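Local coordinates for protein glycosyltransferase Gtf1 (Streptococcus pneumoniae, PDB 4PQG) that belongs to the GT-B class of glycosyltransferases and binds uridine-5'-diphosphate, at residues A[354-367]-A[386-398]. Residues are numbered along the deposited sequence; the frame is centred on the assembly and turned at random.
With UDP (uridine-5'-diphosphate), chain C.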
loop_
_atom_site.group_PDB
_atom_site.type_symbol
_atom_site.label_atom_id
_atom_site.label_comp_id
_atom_site.label_asym_id
_atom_site.label_seq_id
_atom_site.Cartn_x
_atom_site.Cartn_y
_atom_site.Cartn_z
ATOM N N HIS A 354 -8.911 -17.547 -26.250
ATOM C CA HIS A 354 -7.764 -17.791 -27.122
ATOM C C HIS A 354 -8.043 -18.840 -28.186
ATOM O O HIS A 354 -7.366 -18.886 -29.212
ATOM C CB HIS A 354 -6.578 -18.197 -26.262
ATOM C CG HIS A 354 -5.317 -18.456 -27.030
ATOM N ND1 HIS A 354 -4.950 -19.686 -27.417
ATOM C CD2 HIS A 354 -4.322 -17.593 -27.468
ATOM C CE1 HIS A 354 -3.781 -19.616 -28.075
ATOM N NE2 HIS A 354 -3.398 -18.335 -28.105
ATOM N N LYS A 355 -9.034 -19.693 -27.937
ATOM C CA LYS A 355 -9.508 -20.648 -28.942
ATOM C C LYS A 355 -10.070 -19.918 -30.163
ATOM O O LYS A 355 -9.882 -20.358 -31.287
ATOM C CB LYS A 355 -10.580 -21.572 -28.356
ATOM C CG LYS A 355 -10.083 -22.507 -27.270
ATOM C CD LYS A 355 -11.247 -23.067 -26.468
ATOM C CE LYS A 355 -10.786 -24.092 -25.439
ATOM N NZ LYS A 355 -11.940 -24.679 -24.691
ATOM N N GLU A 356 -10.752 -18.806 -29.922
ATOM C CA GLU A 356 -11.399 -18.027 -30.968
ATOM C C GLU A 356 -10.467 -16.948 -31.519
ATOM O O GLU A 356 -10.552 -16.600 -32.702
ATOM C CB GLU A 356 -12.663 -17.384 -30.405
ATOM C CG GLU A 356 -13.691 -16.953 -31.435
ATOM C CD GLU A 356 -14.713 -18.035 -31.748
ATOM O OE1 GLU A 356 -14.398 -19.238 -31.602
ATOM O OE2 GLU A 356 -15.848 -17.676 -32.135
ATOM N N LEU A 357 -9.597 -16.410 -30.658
ATOM C CA LEU A 357 -8.651 -15.361 -31.047
ATOM C C LEU A 357 -7.250 -15.794 -30.646
ATOM O O LEU A 357 -6.778 -15.433 -29.562
ATOM C CB LEU A 357 -8.989 -14.017 -30.380
ATOM C CG LEU A 357 -10.433 -13.501 -30.300
ATOM C CD1 LEU A 357 -10.544 -12.341 -29.320
ATOM C CD2 LEU A 357 -10.977 -13.089 -31.664
ATOM N N PRO A 358 -6.572 -16.570 -31.518
ATOM C CA PRO A 358 -5.275 -17.157 -31.163
ATOM C C PRO A 358 -4.181 -16.117 -30.940
ATOM O O PRO A 358 -3.100 -16.455 -30.466
ATOM C CB PRO A 358 -4.940 -18.035 -32.381
ATOM C CG PRO A 358 -5.706 -17.426 -33.506
ATOM C CD PRO A 358 -6.982 -16.935 -32.891
ATOM N N GLU A 359 -4.466 -14.866 -31.275
ATOM C CA GLU A 359 -3.497 -13.784 -31.136
ATOM C C GLU A 359 -3.517 -13.154 -29.723
ATOM O O GLU A 359 -2.587 -12.441 -29.341
ATOM C CB GLU A 359 -3.776 -12.725 -32.204
ATOM C CG GLU A 359 -2.538 -12.100 -32.832
ATOM C CD GLU A 359 -1.679 -13.106 -33.587
ATOM O OE1 GLU A 359 -2.220 -14.111 -34.105
ATOM O OE2 GLU A 359 -0.452 -12.892 -33.663
ATOM N N LEU A 360 -4.583 -13.424 -28.969
ATOM C CA LEU A 360 -4.741 -12.914 -27.603
ATOM C C LEU A 360 -3.509 -13.083 -26.727
ATOM O O LEU A 360 -2.938 -14.171 -26.668
ATOM C CB LEU A 360 -5.906 -13.611 -26.905
ATOM C CG LEU A 360 -7.292 -13.009 -27.070
ATOM C CD1 LEU A 360 -8.248 -13.732 -26.126
ATOM C CD2 LEU A 360 -7.276 -11.506 -26.809
ATOM N N THR A 361 -3.105 -12.006 -26.050
ATOM C CA THR A 361 -2.162 -12.123 -24.926
ATOM C C THR A 361 -2.730 -11.463 -23.668
ATOM O O THR A 361 -3.633 -10.641 -23.753
ATOM C CB THR A 361 -0.789 -11.517 -25.221
ATOM O OG1 THR A 361 -0.971 -10.189 -25.726
ATOM C CG2 THR A 361 -0.006 -12.390 -26.221
ATOM N N PHE A 362 -2.185 -11.837 -22.512
ATOM C CA PHE A 362 -2.698 -11.405 -21.208
ATOM C C PHE A 362 -1.520 -11.267 -20.267
ATOM O O PHE A 362 -0.940 -12.264 -19.870
ATOM C CB PHE A 362 -3.706 -12.435 -20.653
ATOM C CG PHE A 362 -4.317 -12.067 -19.312
ATOM C CD1 PHE A 362 -4.515 -10.732 -18.939
ATOM C CD2 PHE A 362 -4.741 -13.065 -18.437
ATOM C CE1 PHE A 362 -5.099 -10.408 -17.712
ATOM C CE2 PHE A 362 -5.327 -12.742 -17.220
ATOM C CZ PHE A 362 -5.504 -11.411 -16.857
ATOM N N ASP A 363 -1.157 -10.022 -19.950
ATOM C CA ASP A 363 -0.095 -9.729 -18.983
ATOM C C ASP A 363 -0.685 -9.382 -17.628
ATOM O O ASP A 363 -1.634 -8.595 -17.536
ATOM C CB ASP A 363 0.814 -8.603 -19.500
ATOM C CG ASP A 363 1.811 -9.090 -20.546
ATOM O OD1 ASP A 363 2.051 -10.323 -20.643
ATOM O OD2 ASP A 363 2.361 -8.232 -21.271
ATOM N N ILE A 364 -0.122 -9.992 -16.586
ATOM C CA ILE A 364 -0.622 -9.863 -15.216
ATOM C C ILE A 364 0.428 -9.167 -14.344
ATOM O O ILE A 364 1.486 -9.731 -14.072
ATOM C CB ILE A 364 -1.014 -11.246 -14.618
ATOM C CG1 ILE A 364 -2.158 -11.886 -15.416
ATOM C CG2 ILE A 364 -1.425 -11.120 -13.158
ATOM C CD1 ILE A 364 -2.374 -13.370 -15.127
ATOM N N TYR A 365 0.128 -7.942 -13.929
ATOM C CA TYR A 365 1.028 -7.136 -13.091
ATOM C C TYR A 365 0.617 -7.211 -11.624
ATOM O O TYR A 365 -0.564 -7.256 -11.312
ATOM C CB TYR A 365 1.019 -5.683 -13.556
ATOM C CG TYR A 365 1.683 -5.500 -14.899
ATOM C CD1 TYR A 365 3.019 -5.123 -14.991
ATOM C CD2 TYR A 365 0.978 -5.730 -16.077
ATOM C CE1 TYR A 365 3.638 -4.970 -16.215
ATOM C CE2 TYR A 365 1.588 -5.577 -17.312
ATOM C CZ TYR A 365 2.916 -5.207 -17.375
ATOM O OH TYR A 365 3.515 -5.058 -18.602
ATOM N N GLY A 366 1.601 -7.241 -10.738
ATOM C CA GLY A 366 1.351 -7.290 -9.296
ATOM C C GLY A 366 2.084 -8.437 -8.620
ATOM O O GLY A 366 2.745 -9.235 -9.284
ATOM N N SER A 367 1.977 -8.504 -7.294
ATOM C CA SER A 367 2.582 -9.578 -6.508
ATOM C C SER A 367 1.580 -10.094 -5.510
ATOM O O SER A 367 0.629 -9.402 -5.171
ATOM C CB SER A 367 3.814 -9.087 -5.746
ATOM O OG SER A 367 4.742 -8.552 -6.657
ATOM N N TYR A 386 1.535 -16.920 -24.080
ATOM C CA TYR A 386 0.573 -15.823 -24.217
ATOM C C TYR A 386 -0.048 -15.277 -22.916
ATOM O O TYR A 386 -0.758 -14.259 -22.950
ATOM C CB TYR A 386 -0.501 -16.175 -25.253
ATOM C CG TYR A 386 -1.533 -17.215 -24.853
ATOM C CD1 TYR A 386 -2.787 -16.830 -24.389
ATOM C CD2 TYR A 386 -1.280 -18.584 -24.997
ATOM C CE1 TYR A 386 -3.749 -17.768 -24.038
ATOM C CE2 TYR A 386 -2.243 -19.536 -24.655
ATOM C CZ TYR A 386 -3.475 -19.117 -24.178
ATOM O OH TYR A 386 -4.446 -20.032 -23.837
ATOM N N ILE A 387 0.196 -15.960 -21.796
ATOM C CA ILE A 387 -0.188 -15.462 -20.463
ATOM C C ILE A 387 1.047 -15.441 -19.555
ATOM O O ILE A 387 1.693 -16.485 -19.345
ATOM C CB ILE A 387 -1.327 -16.289 -19.808
ATOM C CG1 ILE A 387 -2.536 -16.383 -20.746
ATOM C CG2 ILE A 387 -1.774 -15.649 -18.488
ATOM C CD1 ILE A 387 -3.610 -17.368 -20.321
ATOM N N GLN A 388 1.375 -14.252 -19.036
ATOM C CA GLN A 388 2.592 -14.052 -18.231
ATOM C C GLN A 388 2.410 -13.138 -17.005
ATOM O O GLN A 388 1.648 -12.173 -17.038
ATOM C CB GLN A 388 3.740 -13.527 -19.100
ATOM C CG GLN A 388 4.330 -14.587 -20.021
ATOM C CD GLN A 388 5.129 -14.009 -21.174
ATOM O OE1 GLN A 388 5.504 -12.831 -21.167
ATOM N NE2 GLN A 388 5.389 -14.847 -22.188
ATOM N N LEU A 389 3.131 -13.482 -15.938
ATOM C CA LEU A 389 3.199 -12.698 -14.714
ATOM C C LEU A 389 4.388 -11.768 -14.828
ATOM O O LEU A 389 5.521 -12.203 -15.025
ATOM C CB LEU A 389 3.379 -13.613 -13.498
ATOM C CG LEU A 389 2.181 -14.297 -12.817
ATOM C CD1 LEU A 389 1.276 -15.011 -13.805
ATOM C CD2 LEU A 389 2.669 -15.273 -11.755
ATOM N N LYS A 390 4.121 -10.483 -14.700
ATOM C CA LYS A 390 5.146 -9.473 -14.924
ATOM C C LYS A 390 5.770 -8.957 -13.634
ATOM O O LYS A 390 6.758 -8.243 -13.685
ATOM C CB LYS A 390 4.565 -8.301 -15.714
ATOM C CG LYS A 390 3.911 -8.704 -17.031
ATOM C CD LYS A 390 4.911 -9.332 -17.996
ATOM C CE LYS A 390 5.625 -8.248 -18.783
ATOM N NZ LYS A 390 6.843 -8.793 -19.454
ATOM N N GLY A 391 5.196 -9.309 -12.486
ATOM C CA GLY A 391 5.676 -8.767 -11.209
ATOM C C GLY A 391 5.028 -7.429 -10.918
ATOM O O GLY A 391 4.203 -6.947 -11.699
ATOM N N HIS A 392 5.392 -6.824 -9.790
ATOM C CA HIS A 392 4.874 -5.502 -9.421
ATOM C C HIS A 392 5.727 -4.492 -10.117
ATOM O O HIS A 392 6.953 -4.507 -9.965
ATOM C CB HIS A 392 4.934 -5.313 -7.905
ATOM C CG HIS A 392 4.179 -4.106 -7.412
ATOM N ND1 HIS A 392 2.916 -4.183 -6.945
ATOM C CD2 HIS A 392 4.557 -2.762 -7.319
ATOM C CE1 HIS A 392 2.496 -2.958 -6.580
ATOM N NE2 HIS A 392 3.504 -2.085 -6.812
ATOM N N ALA A 393 5.117 -3.615 -10.914
ATOM C CA ALA A 393 5.908 -2.638 -11.665
ATOM C C ALA A 393 5.387 -1.197 -11.577
ATOM O O ALA A 393 4.285 -0.945 -11.087
ATOM C CB ALA A 393 6.056 -3.085 -13.122
ATOM N N GLU A 394 6.218 -0.254 -12.012
ATOM C CA GLU A 394 5.787 1.116 -12.267
ATOM C C GLU A 394 4.924 1.082 -13.534
ATOM O O GLU A 394 5.403 0.694 -14.588
ATOM C CB GLU A 394 7.014 2.029 -12.479
ATOM C CG GLU A 394 6.720 3.343 -13.202
ATOM C CD GLU A 394 5.682 4.168 -12.470
ATOM O OE1 GLU A 394 5.755 4.238 -11.225
ATOM O OE2 GLU A 394 4.779 4.724 -13.123
ATOM N N LEU A 395 3.662 1.483 -13.418
ATOM C CA LEU A 395 2.681 1.239 -14.477
ATOM C C LEU A 395 2.338 2.432 -15.376
ATOM O O LEU A 395 1.577 2.266 -16.343
ATOM C CB LEU A 395 1.387 0.666 -13.890
ATOM C CG LEU A 395 1.432 -0.588 -13.014
ATOM C CD1 LEU A 395 0.043 -0.875 -12.477
ATOM C CD2 LEU A 395 1.965 -1.789 -13.786
ATOM N N SER A 396 2.888 3.614 -15.083
ATOM C CA SER A 396 2.451 4.844 -15.761
ATOM C C SER A 396 2.588 4.771 -17.285
ATOM O O SER A 396 1.721 5.278 -17.997
ATOM C CB SER A 396 3.181 6.077 -15.220
ATOM O OG SER A 396 4.583 5.910 -15.371
ATOM N N GLN A 397 3.659 4.138 -17.766
ATOM C CA GLN A 397 3.914 3.977 -19.210
ATOM C C GLN A 397 3.441 2.623 -19.760
ATOM O O GLN A 397 3.574 2.349 -20.953
ATOM C CB GLN A 397 5.406 4.163 -19.531
ATOM C CG GLN A 397 6.024 5.450 -18.994
ATOM C CD GLN A 397 5.208 6.692 -19.317
ATOM O OE1 GLN A 397 4.811 6.920 -20.465
ATOM N NE2 GLN A 397 4.947 7.507 -18.295
ATOM N N ILE A 398 2.879 1.791 -18.889
ATOM C CA ILE A 398 2.602 0.397 -19.222
ATOM C C ILE A 398 1.231 0.238 -19.877
ATOM O O ILE A 398 1.114 -0.400 -20.925
ATOM C CB ILE A 398 2.731 -0.510 -17.964
ATOM C CG1 ILE A 398 4.187 -0.545 -17.447
ATOM C CG2 ILE A 398 2.156 -1.901 -18.211
ATOM C CD1 ILE A 398 5.179 -1.296 -18.319
HETATM N N1 UDP C . 0.248 -1.287 -8.701
HETATM C C2 UDP C . 1.559 -1.059 -9.172
HETATM N N3 UDP C . 2.179 -2.018 -9.845
HETATM C C4 UDP C . 1.614 -3.208 -10.094
HETATM C C5 UDP C . 0.320 -3.477 -9.639
HETATM C C6 UDP C . -0.353 -2.472 -8.934
HETATM O O2 UDP C . 2.141 0.038 -8.977
HETATM O O4 UDP C . 2.269 -4.058 -10.739
HETATM C "C1'" UDP C . -0.429 -0.189 -7.994
HETATM C "C2'" UDP C . -1.478 0.417 -8.923
HETATM O "O2'" UDP C . -0.960 1.428 -9.810
HETATM C "C3'" UDP C . -2.533 0.982 -7.988
HETATM C "C4'" UDP C . -2.381 0.149 -6.718
HETATM O "O4'" UDP C . -1.186 -0.635 -6.869
HETATM O "O3'" UDP C . -2.259 2.356 -7.686
HETATM C "C5'" UDP C . -3.549 -0.811 -6.497
HETATM O "O5'" UDP C . -4.684 -0.055 -6.113
HETATM P PA UDP C . -6.174 -0.601 -6.347
HETATM O O1A UDP C . -7.148 0.416 -5.815
HETATM O O2A UDP C . -6.266 -0.998 -7.801
HETATM O O3A UDP C . -6.270 -2.041 -5.625
HETATM P PB UDP C . -6.120 -2.464 -4.079
HETATM O O1B UDP C . -7.227 -3.474 -3.875
HETATM O O2B UDP C . -4.714 -3.032 -3.968
HETATM O O3B UDP C . -6.367 -1.207 -3.267
HETATM O O HOH W 1 1.576 -12.335 -22.476
HETATM O O HOH W 2 2.691 -10.485 -11.763
HETATM O O HOH W 3 0.957 -5.967 -6.168
HETATM O O HOH W 4 7.415 -7.926 -8.316
#
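F362 pairs with I387 and I364 with L389 as parallel neighbours on strands 361-365 and 387-391, whose axes approach to 4.7 Å and are inclined at 26°, with a ladder of backbone bonds from F362 N to Y386 O (2.8 Å) up to K390 N to I364 O. Where the pairing slips by one residue, G366 N bonds to G391 O from above the carbonyl plane, and one water joins I364 O, G366 O and G391 N.

At the N-terminal end the H354 and Y386 rings stack face to face, centroids 3.6 Å apart and planes at 11°; CA of P358 lies over the rim of the opposite face of the imidazole. CG of Y386 sits between its backbone N and carbonyl carbon (chi1 72°), which turns the ring back over H354. One sheet face carries F362, I364, I387 and L389, packed against helices 343-353 and 371-380. On the other, K390 CB rests over the Y365 ring, 3.7 Å from its centroid, while I398 CG2 touches CZ of Y365 and L395 CD2 meets CD1 of Y365. The hydroxyl of Y365 and the carboxylate of D363 both bond Y402.

Beyond the strands, H392 lays its ring over the uracil, and A393 grips that base twice, N to O4 (2.9 Å) and O from N3 (2.7 Å). This is a beta-alpha-beta crossover at the sheet edge of a GT-B Rossmann-like domain; the C-terminal ends of its strands and the loop that follows supply part of the UDP pocket.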